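Local coordinates for protein Epf (Streptococcus pyogenes, PDB 4ES8) that is a cell-surface adhesin that binds to host cells through an N-terminal domain containing a carbohydrate-binding module, at residues Ile85-Lys90 with Leu202-Lys207; Lys74-Lys79 with Tyr97-Lys102. All coordinates share one frame; numbering follows the deposited sequence. Where two conformers were deposited one is given.

Interaction 1. Residues Ile85-Lys90 with Leu202-Lys207; sequences IAARYK and LDVEFK. With ACT (acetate ion), chain E.
The R88 guanidinium and the D203 carboxylate meet edge to edge, their planes 15° apart. R88 presents its flank, NE to D203 OD1 at 2.7 Å and NH2 to D203 OD2 at 2.9 Å, and each carboxylate oxygen answers with its syn lone pair. Both bonds are almost straight, so the two ends of the carboxylate fix the rotation of the guanidinium. W67 adds a cation-pi contact. Further round the edge, R88 NH1 donates to OXT of an acetate at 3.0 Å; K90 NZ, also salt-bridged to D201, holds the same oxygen. The Y89 ring turns its edge to L202 O, 3.6 Å from Y89 CD1, and to V204 CG1, while its OH bonds S192 on the facing sheet. The F206 ring lies obliquely to I85 O, with CD2 3.5 Å from that oxygen. V204 CG1, placed between its backbone N and carbonyl carbon (chi1 57°), packs on A87 CB at 4.0 Å. Between the two faces, six backbone hydrogen bonds link the hydrogen-bonded pairs I85-F206, A87-V204 and Y89-L202. This is regular antiparallel pairing within one sheet of a beta-sandwich: R88 and D203 lie on the outer face, A87, V204 and F206 on the core face.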
ATOM      1  N   ILE A  85      -6.036 -10.344 -15.339  1.00  5.90           N
ATOM      2  CA  ILE A  85      -6.435 -11.516 -14.573  1.00  5.96           C
ATOM      3  C   ILE A  85      -7.953 -11.612 -14.696  1.00  8.32           C
ATOM      4  O   ILE A  85      -8.640 -10.582 -14.659  1.00  6.47           O
ATOM      5  CB  ILE A  85      -5.903 -11.416 -13.123  1.00  8.26           C
ATOM      6  CG1 ILE A  85      -6.020 -12.744 -12.396  1.00  8.14           C
ATOM      7  CG2 ILE A  85      -6.528 -10.239 -12.312  1.00  8.35           C
ATOM      8  CD1 ILE A  85      -5.163 -12.765 -11.137  1.00  8.13           C
ATOM      9  N   ALA A  86      -8.460 -12.817 -14.977  1.00  6.69           N
ATOM     10  CA  ALA A  86      -9.877 -12.964 -15.285  1.00  6.45           C
ATOM     11  C   ALA A  86     -10.467 -14.260 -14.781  1.00  8.57           C
ATOM     12  O   ALA A  86      -9.749 -15.261 -14.641  1.00  7.15           O
ATOM     13  CB  ALA A  86     -10.059 -12.907 -16.808  1.00  7.86           C
ATOM     14  N   ALA A  87     -11.797 -14.228 -14.545  1.00  6.82           N
ATOM     15  CA  ALA A  87     -12.569 -15.407 -14.151  1.00  6.44           C
ATOM     16  C   ALA A  87     -13.688 -15.644 -15.136  1.00 10.09           C
ATOM     17  O   ALA A  87     -14.237 -14.682 -15.701  1.00  8.35           O
ATOM     18  CB  ALA A  87     -13.151 -15.226 -12.755  1.00  7.54           C
ATOM     19  N   ARG A  88     -14.031 -16.919 -15.327  1.00  6.47           N
ATOM     20  CA  ARG A  88     -15.127 -17.357 -16.186  1.00  6.56           C
ATOM     21  C   ARG A  88     -15.989 -18.284 -15.370  1.00 10.94           C
ATOM     22  O   ARG A  88     -15.465 -19.239 -14.781  1.00 10.08           O
ATOM     23  CB  ARG A  88     -14.610 -18.064 -17.447  1.00  9.34           C
ATOM     24  CG  ARG A  88     -15.708 -18.827 -18.200  1.00 10.36           C
ATOM     25  CD  ARG A  88     -15.240 -19.310 -19.564  1.00  9.64           C
ATOM     26  NE  ARG A  88     -15.009 -18.184 -20.453  1.00 10.12           N
ATOM     27  CZ  ARG A  88     -14.388 -18.279 -21.622  1.00 15.03           C
ATOM     28  NH1 ARG A  88     -14.008 -19.469 -22.089  1.00 13.75           N
ATOM     29  NH2 ARG A  88     -14.180 -17.198 -22.356  1.00 11.24           N
ATOM     30  N   TYR A  89     -17.285 -17.997 -15.298  1.00  7.27           N
ATOM     31  CA  TYR A  89     -18.263 -18.863 -14.604  1.00  6.17           C
ATOM     32  C   TYR A  89     -19.013 -19.692 -15.654  1.00 11.41           C
ATOM     33  O   TYR A  89     -19.535 -19.134 -16.633  1.00  9.26           O
ATOM     34  CB  TYR A  89     -19.247 -18.039 -13.770  1.00  7.04           C
ATOM     35  CG  TYR A  89     -18.582 -17.255 -12.670  1.00  7.01           C
ATOM     36  CD1 TYR A  89     -18.034 -15.995 -12.914  1.00  8.65           C
ATOM     37  CD2 TYR A  89     -18.454 -17.788 -11.388  1.00  7.58           C
ATOM     38  CE1 TYR A  89     -17.396 -15.274 -11.904  1.00  7.66           C
ATOM     39  CE2 TYR A  89     -17.833 -17.071 -10.371  1.00  8.44           C
ATOM     40  CZ  TYR A  89     -17.308 -15.815 -10.633  1.00  9.83           C
ATOM     41  OH  TYR A  89     -16.695 -15.109  -9.629  1.00  8.43           O
ATOM     42  N   LYS A  90     -19.007 -21.018 -15.496  1.00  9.79           N
ATOM     43  CA  LYS A  90     -19.659 -21.920 -16.445  1.00  8.96           C
ATOM     44  C   LYS A  90     -21.081 -22.221 -16.021  1.00 11.30           C
ATOM     45  O   LYS A  90     -21.434 -22.052 -14.862  1.00 10.63           O
ATOM     46  CB  LYS A  90     -18.861 -23.248 -16.565  1.00 10.40           C
ATOM     47  CG  LYS A  90     -17.368 -23.066 -16.877  1.00 12.72           C
ATOM     48  CD  LYS A  90     -17.106 -22.590 -18.300  1.00 13.29           C
ATOM     49  CE  LYS A  90     -17.403 -23.669 -19.332  1.00 13.73           C
ATOM     50  NZ  LYS A  90     -17.126 -23.192 -20.729  1.00 15.14           N
ATOM     51  N   LEU A 202     -19.741 -16.733 -18.356  1.00  7.37           N
ATOM     52  CA  LEU A 202     -19.778 -15.357 -17.855  1.00  6.21           C
ATOM     53  C   LEU A 202     -18.366 -14.948 -17.471  1.00  8.36           C
ATOM     54  O   LEU A 202     -17.808 -15.518 -16.523  1.00  7.69           O
ATOM     55  CB  LEU A 202     -20.725 -15.224 -16.646  1.00  6.18           C
ATOM     56  CG  LEU A 202     -22.174 -15.688 -16.839  1.00  8.95           C
ATOM     57  CD1 LEU A 202     -22.993 -15.369 -15.593  1.00  7.32           C
ATOM     58  CD2 LEU A 202     -22.845 -15.036 -18.100  1.00  9.90           C
ATOM     59  N   ASP A 203     -17.793 -13.948 -18.175  1.00  6.83           N
ATOM     60  CA  ASP A 203     -16.428 -13.519 -17.915  1.00  5.42           C
ATOM     61  C   ASP A 203     -16.303 -12.174 -17.225  1.00  8.02           C
ATOM     62  O   ASP A 203     -17.080 -11.272 -17.479  1.00  7.82           O
ATOM     63  CB  ASP A 203     -15.629 -13.431 -19.225  1.00  5.35           C
ATOM     64  CG  ASP A 203     -15.498 -14.732 -19.983  1.00  8.82           C
ATOM     65  OD1 ASP A 203     -15.833 -15.792 -19.406  1.00 10.04           O
ATOM     66  OD2 ASP A 203     -15.059 -14.689 -21.152  1.00 14.36           O
ATOM     67  N   VAL A 204     -15.277 -12.038 -16.376  1.00  7.03           N
ATOM     68  CA  VAL A 204     -14.964 -10.773 -15.691  1.00  6.03           C
ATOM     69  C   VAL A 204     -13.456 -10.609 -15.756  1.00  8.07           C
ATOM     70  O   VAL A 204     -12.737 -11.580 -15.497  1.00  6.63           O
ATOM     71  CB  VAL A 204     -15.546 -10.670 -14.251  1.00  8.22           C
ATOM     72  CG1 VAL A 204     -15.085 -11.831 -13.342  1.00  8.38           C
ATOM     73  CG2 VAL A 204     -15.221  -9.304 -13.626  1.00  8.24           C
ATOM     74  N   GLU A 205     -12.976  -9.411 -16.113  1.00  6.26           N
ATOM     75  CA  GLU A 205     -11.547  -9.161 -16.282  0.50  5.71           C
ATOM     76  C   GLU A 205     -11.104  -7.906 -15.545  1.00  8.53           C
ATOM     77  O   GLU A 205     -11.835  -6.911 -15.533  1.00  8.74           O
ATOM     78  CB  GLU A 205     -11.236  -9.015 -17.787  0.50  6.49           C
ATOM     79  CG  GLU A 205      -9.777  -8.770 -18.129  0.50  9.12           C
ATOM     80  CD  GLU A 205      -9.586  -8.434 -19.590  0.50 19.53           C
ATOM     81  OE1 GLU A 205      -9.889  -7.281 -19.974  0.50 12.30           O
ATOM     82  OE2 GLU A 205      -9.141  -9.324 -20.354  0.50 16.92           O
ATOM     83  N   PHE A 206      -9.886  -7.952 -14.981  1.00  5.62           N
ATOM     84  CA  PHE A 206      -9.247  -6.837 -14.299  1.00  5.49           C
ATOM     85  C   PHE A 206      -7.872  -6.659 -14.892  1.00  8.31           C
ATOM     86  O   PHE A 206      -7.225  -7.668 -15.200  1.00  7.90           O
ATOM     87  CB  PHE A 206      -9.116  -7.111 -12.788  1.00  7.10           C
ATOM     88  CG  PHE A 206     -10.348  -7.728 -12.174  1.00  7.88           C
ATOM     89  CD1 PHE A 206     -11.368  -6.924 -11.668  1.00  9.04           C
ATOM     90  CD2 PHE A 206     -10.480  -9.119 -12.087  1.00  7.02           C
ATOM     91  CE1 PHE A 206     -12.495  -7.498 -11.065  1.00  8.07           C
ATOM     92  CE2 PHE A 206     -11.603  -9.696 -11.468  1.00  7.66           C
ATOM     93  CZ  PHE A 206     -12.601  -8.879 -10.954  1.00  6.87           C
ATOM     94  N   LYS A 207      -7.407  -5.428 -15.080  1.00  6.97           N
ATOM     95  CA  LYS A 207      -6.085  -5.317 -15.703  1.00  6.54           C
ATOM     96  C   LYS A 207      -5.338  -4.056 -15.340  1.00  9.04           C
ATOM     97  O   LYS A 207      -5.914  -3.129 -14.767  1.00  8.35           O
ATOM     98  CB  LYS A 207      -6.213  -5.381 -17.246  1.00 10.46           C
ATOM     99  CG  LYS A 207      -7.105  -4.307 -17.841  1.00 13.75           C
ATOM    100  CD  LYS A 207      -7.320  -4.555 -19.349  1.00 16.62           C
ATOM    101  CE  LYS A 207      -8.379  -3.628 -19.883  1.00 30.88           C
ATOM    102  NZ  LYS A 207      -8.426  -3.635 -21.373  1.00 34.45           N
TER
HETATM  103  C   ACT E 503     -13.583 -23.124 -21.507  1.00 26.59           C
HETATM  104  O   ACT E 503     -13.767 -24.360 -21.521  1.00 27.59           O
HETATM  105  OXT ACT E 503     -14.543 -22.330 -21.360  1.00 23.21           O
HETATM  106  CH3 ACT E 503     -12.182 -22.623 -21.824  1.00 26.30           C

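Interaction 2. Residues Lys74-Lys79 with Tyr97-Lys102; sequences KDSYIK and YSVAFK
D75 and Y97 meet at about a right angle, the carboxylate plane turned 42° from the phenol ring. D75 OD2 lies 3.4 Å from both Y97 CE1 and Y97 CZ, oblique to the ring. D75 OD1 takes the backbone N-H of S76 from above the carboxylate plane, at 2.9 Å, and also bonds H70, which ties the carboxylate into the start of the strand. S76 comes next. Its OG, between the backbone N and the carbonyl carbon (chi1 48°), sits in the plane of the Y97 ring and shares a 2.8 Å hydrogen bond with Y97 OH, in which either hydroxyl may be the donor. H55 is a second partner for S76 OG, so this buried polar end is well supplied. S76 CB, meanwhile, touches V99 CG2 at 3.7 Å. Two residues on, I78 puts CG2 against the edge of the F101 ring, 3.7 Å from CE1, the two side chains passing in opposite senses; V99 CG1 is a looser neighbour of that methyl at 4.2 Å. The axes of 76-79 and 97-102 lie 17° apart in direction and come within 9.2 Å, face to face in opposing sheets. Strand 84-89 hydrogen-bonds beside the former, and strands 41-46 and 186-194 flank the latter.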
ATOM      1  N   LYS A  74     -14.492 -27.997 -12.590  1.00 11.21           N
ATOM      2  CA  LYS A  74     -14.643 -27.229 -13.844  1.00 10.93           C
ATOM      3  C   LYS A  74     -15.874 -26.276 -13.839  1.00 14.26           C
ATOM      4  O   LYS A  74     -16.468 -26.010 -14.906  1.00 13.46           O
ATOM      5  CB  LYS A  74     -14.730 -28.184 -15.081  1.00 12.50           C
ATOM      6  CG  LYS A  74     -13.624 -29.230 -15.153  1.00 17.48           C
ATOM      7  CD  LYS A  74     -13.717 -30.037 -16.447  1.00 27.60           C
ATOM      8  CE  LYS A  74     -13.514 -31.509 -16.220  1.00 49.09           C
ATOM      9  NZ  LYS A  74     -13.625 -32.272 -17.496  1.00 58.17           N
ATOM     10  N   ASP A  75     -16.218 -25.711 -12.668  1.00 10.32           N
ATOM     11  CA  ASP A  75     -17.314 -24.739 -12.551  1.00  9.98           C
ATOM     12  C   ASP A  75     -16.805 -23.351 -12.956  1.00 13.95           C
ATOM     13  O   ASP A  75     -17.484 -22.633 -13.694  1.00 15.30           O
ATOM     14  CB  ASP A  75     -17.925 -24.713 -11.137  1.00 11.58           C
ATOM     15  CG  ASP A  75     -16.947 -24.725  -9.973  1.00  9.75           C
ATOM     16  OD1 ASP A  75     -15.709 -24.702 -10.225  1.00 10.33           O
ATOM     17  OD2 ASP A  75     -17.410 -24.754  -8.811  1.00 14.14           O
ATOM     18  N   SER A  76     -15.588 -23.005 -12.534  1.00  8.91           N
ATOM     19  CA  SER A  76     -14.966 -21.754 -12.915  1.00  7.84           C
ATOM     20  C   SER A  76     -13.668 -22.051 -13.635  1.00 11.40           C
ATOM     21  O   SER A  76     -13.054 -23.112 -13.419  1.00 11.10           O
ATOM     22  CB  SER A  76     -14.724 -20.862 -11.690  1.00  9.25           C
ATOM     23  OG  SER A  76     -14.097 -21.595 -10.639  1.00  9.89           O
ATOM     24  N   TYR A  77     -13.287 -21.156 -14.551  1.00  6.83           N
ATOM     25  CA  TYR A  77     -11.991 -21.155 -15.203  1.00  6.43           C
ATOM     26  C   TYR A  77     -11.357 -19.834 -14.882  1.00  9.98           C
ATOM     27  O   TYR A  77     -12.072 -18.849 -14.665  1.00  9.24           O
ATOM     28  CB  TYR A  77     -12.120 -21.320 -16.745  1.00  7.17           C
ATOM     29  CG  TYR A  77     -12.472 -22.722 -17.199  1.00  8.38           C
ATOM     30  CD1 TYR A  77     -13.698 -23.302 -16.867  1.00 10.61           C
ATOM     31  CD2 TYR A  77     -11.608 -23.444 -18.016  1.00  9.76           C
ATOM     32  CE1 TYR A  77     -14.025 -24.598 -17.291  1.00 10.07           C
ATOM     33  CE2 TYR A  77     -11.932 -24.728 -18.462  1.00  9.95           C
ATOM     34  CZ  TYR A  77     -13.138 -25.297 -18.096  1.00 12.68           C
ATOM     35  OH  TYR A  77     -13.433 -26.583 -18.518  1.00 15.00           O
ATOM     36  N   ILE A  78     -10.028 -19.785 -14.880  1.00  7.60           N
ATOM     37  CA  ILE A  78      -9.290 -18.555 -14.570  1.00  6.57           C
ATOM     38  C   ILE A  78      -8.206 -18.340 -15.620  1.00 10.03           C
ATOM     39  O   ILE A  78      -7.717 -19.312 -16.215  1.00  9.98           O
ATOM     40  CB  ILE A  78      -8.714 -18.622 -13.143  1.00  8.33           C
ATOM     41  CG1 ILE A  78      -7.751 -19.828 -12.964  1.00  9.04           C
ATOM     42  CG2 ILE A  78      -9.888 -18.623 -12.107  1.00  8.25           C
ATOM     43  CD1 ILE A  78      -7.108 -19.881 -11.542  1.00  7.84           C
ATOM     44  N   LYS A  79      -7.811 -17.077 -15.836  1.00  6.97           N
ATOM     45  CA  LYS A  79      -6.816 -16.779 -16.878  1.00  6.53           C
ATOM     46  C   LYS A  79      -5.979 -15.604 -16.463  1.00  9.31           C
ATOM     47  O   LYS A  79      -6.513 -14.593 -15.975  1.00  8.62           O
ATOM     48  CB  LYS A  79      -7.506 -16.489 -18.228  1.00  9.00           C
ATOM     49  CG  LYS A  79      -6.561 -16.187 -19.395  1.00  9.83           C
ATOM     50  CD  LYS A  79      -7.324 -16.058 -20.752  1.00 11.50           C
ATOM     51  CE  LYS A  79      -8.330 -14.917 -20.816  1.00 13.91           C
ATOM     52  NZ  LYS A  79      -7.688 -13.570 -20.750  1.00 13.59           N
ATOM     53  N   TYR A  97     -21.872 -18.453  -5.964  1.00  7.29           N
ATOM     54  CA  TYR A  97     -20.491 -18.922  -6.023  1.00  6.21           C
ATOM     55  C   TYR A  97     -19.589 -17.745  -6.321  1.00  9.19           C
ATOM     56  O   TYR A  97     -19.955 -16.889  -7.131  1.00  8.74           O
ATOM     57  CB  TYR A  97     -20.386 -19.985  -7.113  1.00  7.53           C
ATOM     58  CG  TYR A  97     -18.997 -20.512  -7.366  1.00  8.47           C
ATOM     59  CD1 TYR A  97     -18.427 -21.461  -6.526  1.00  9.34           C
ATOM     60  CD2 TYR A  97     -18.287 -20.141  -8.508  1.00  9.06           C
ATOM     61  CE1 TYR A  97     -17.168 -21.997  -6.790  1.00 10.12           C
ATOM     62  CE2 TYR A  97     -17.012 -20.634  -8.758  1.00  9.29           C
ATOM     63  CZ  TYR A  97     -16.460 -21.572  -7.900  1.00 12.60           C
ATOM     64  OH  TYR A  97     -15.224 -22.114  -8.156  1.00  8.94           O
ATOM     65  N   SER A  98     -18.412 -17.707  -5.691  1.00  6.52           N
ATOM     66  CA  SER A  98     -17.511 -16.594  -5.904  1.00  5.66           C
ATOM     67  C   SER A  98     -16.084 -17.033  -6.158  1.00  7.15           C
ATOM     68  O   SER A  98     -15.597 -17.942  -5.479  1.00  7.89           O
ATOM     69  CB  SER A  98     -17.533 -15.659  -4.691  1.00  6.51           C
ATOM     70  OG  SER A  98     -16.505 -14.680  -4.749  1.00  6.46           O
ATOM     71  N   VAL A  99     -15.410 -16.344  -7.100  1.00  6.09           N
ATOM     72  CA  VAL A  99     -13.971 -16.517  -7.358  1.00  6.44           C
ATOM     73  C   VAL A  99     -13.282 -15.214  -6.932  1.00  9.20           C
ATOM     74  O   VAL A  99     -13.775 -14.125  -7.243  1.00  9.07           O
ATOM     75  CB  VAL A  99     -13.675 -16.851  -8.845  1.00  9.26           C
ATOM     76  CG1 VAL A  99     -12.176 -16.809  -9.140  1.00  9.48           C
ATOM     77  CG2 VAL A  99     -14.264 -18.205  -9.225  1.00  9.43           C
ATOM     78  N   ALA A 100     -12.137 -15.315  -6.250  1.00  6.59           N
ATOM     79  CA  ALA A 100     -11.378 -14.130  -5.865  1.00  6.69           C
ATOM     80  C   ALA A 100      -9.939 -14.319  -6.245  1.00  7.96           C
ATOM     81  O   ALA A 100      -9.403 -15.431  -6.117  1.00  8.33           O
ATOM     82  CB  ALA A 100     -11.489 -13.877  -4.376  1.00  7.90           C
ATOM     83  N   PHE A 101      -9.301 -13.226  -6.653  1.00  4.39           N
ATOM     84  CA  PHE A 101      -7.868 -13.211  -6.908  1.00  3.47           C
ATOM     85  C   PHE A 101      -7.151 -12.331  -5.897  1.00  6.97           C
ATOM     86  O   PHE A 101      -7.708 -11.335  -5.429  1.00  6.80           O
ATOM     87  CB  PHE A 101      -7.579 -12.669  -8.316  1.00  4.66           C
ATOM     88  CG  PHE A 101      -8.276 -13.469  -9.391  1.00  6.14           C
ATOM     89  CD1 PHE A 101      -7.958 -14.805  -9.603  1.00  8.48           C
ATOM     90  CD2 PHE A 101      -9.230 -12.876 -10.213  1.00  7.26           C
ATOM     91  CE1 PHE A 101      -8.614 -15.549 -10.585  1.00  8.47           C
ATOM     92  CE2 PHE A 101      -9.874 -13.615 -11.197  1.00  9.17           C
ATOM     93  CZ  PHE A 101      -9.549 -14.944 -11.395  1.00  7.75           C
ATOM     94  N   LYS A 102      -5.897 -12.664  -5.583  1.00  5.36           N
ATOM     95  CA  LYS A 102      -5.063 -11.781  -4.789  1.00  4.80           C
ATOM     96  C   LYS A 102      -3.881 -11.397  -5.639  1.00  7.79           C
ATOM     97  O   LYS A 102      -3.122 -12.274  -6.087  1.00  8.01           O
ATOM     98  CB  LYS A 102      -4.605 -12.434  -3.462  1.00  7.99           C
ATOM     99  CG  LYS A 102      -5.670 -12.352  -2.381  1.00  7.18           C
ATOM    100  CD  LYS A 102      -5.119 -12.853  -1.032  1.00  8.00           C
ATOM    101  CE  LYS A 102      -5.957 -12.362   0.108  1.00  8.74           C
ATOM    102  NZ  LYS A 102      -5.315 -12.672   1.436  1.00  7.84           N
TER

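Interaction 1 joins neighbours within one sheet, whereas interaction 2 spans the space between that sheet and the one facing it; their centres are about 8 Å apart. Strand 84-89 connects them. One edge pairs with 202-207, the other with 76-79 through probable hydrogen bonds from A86 N to K79 O and from R88 N to Y77 O, both 2.8 Å. It meets the opposing strand too: Y89 OH bonds V99 N, and the backbone O of A86 lies 3.3 Å from F101 CZ. Interaction 2 and the core-facing side chains of interaction 1 thus share one sandwich core. On the outer face, the acetate held by R88 and K90, probably from the crystallisation liquor, also lies against the Y77 ring, with which K90 makes a cation-pi contact.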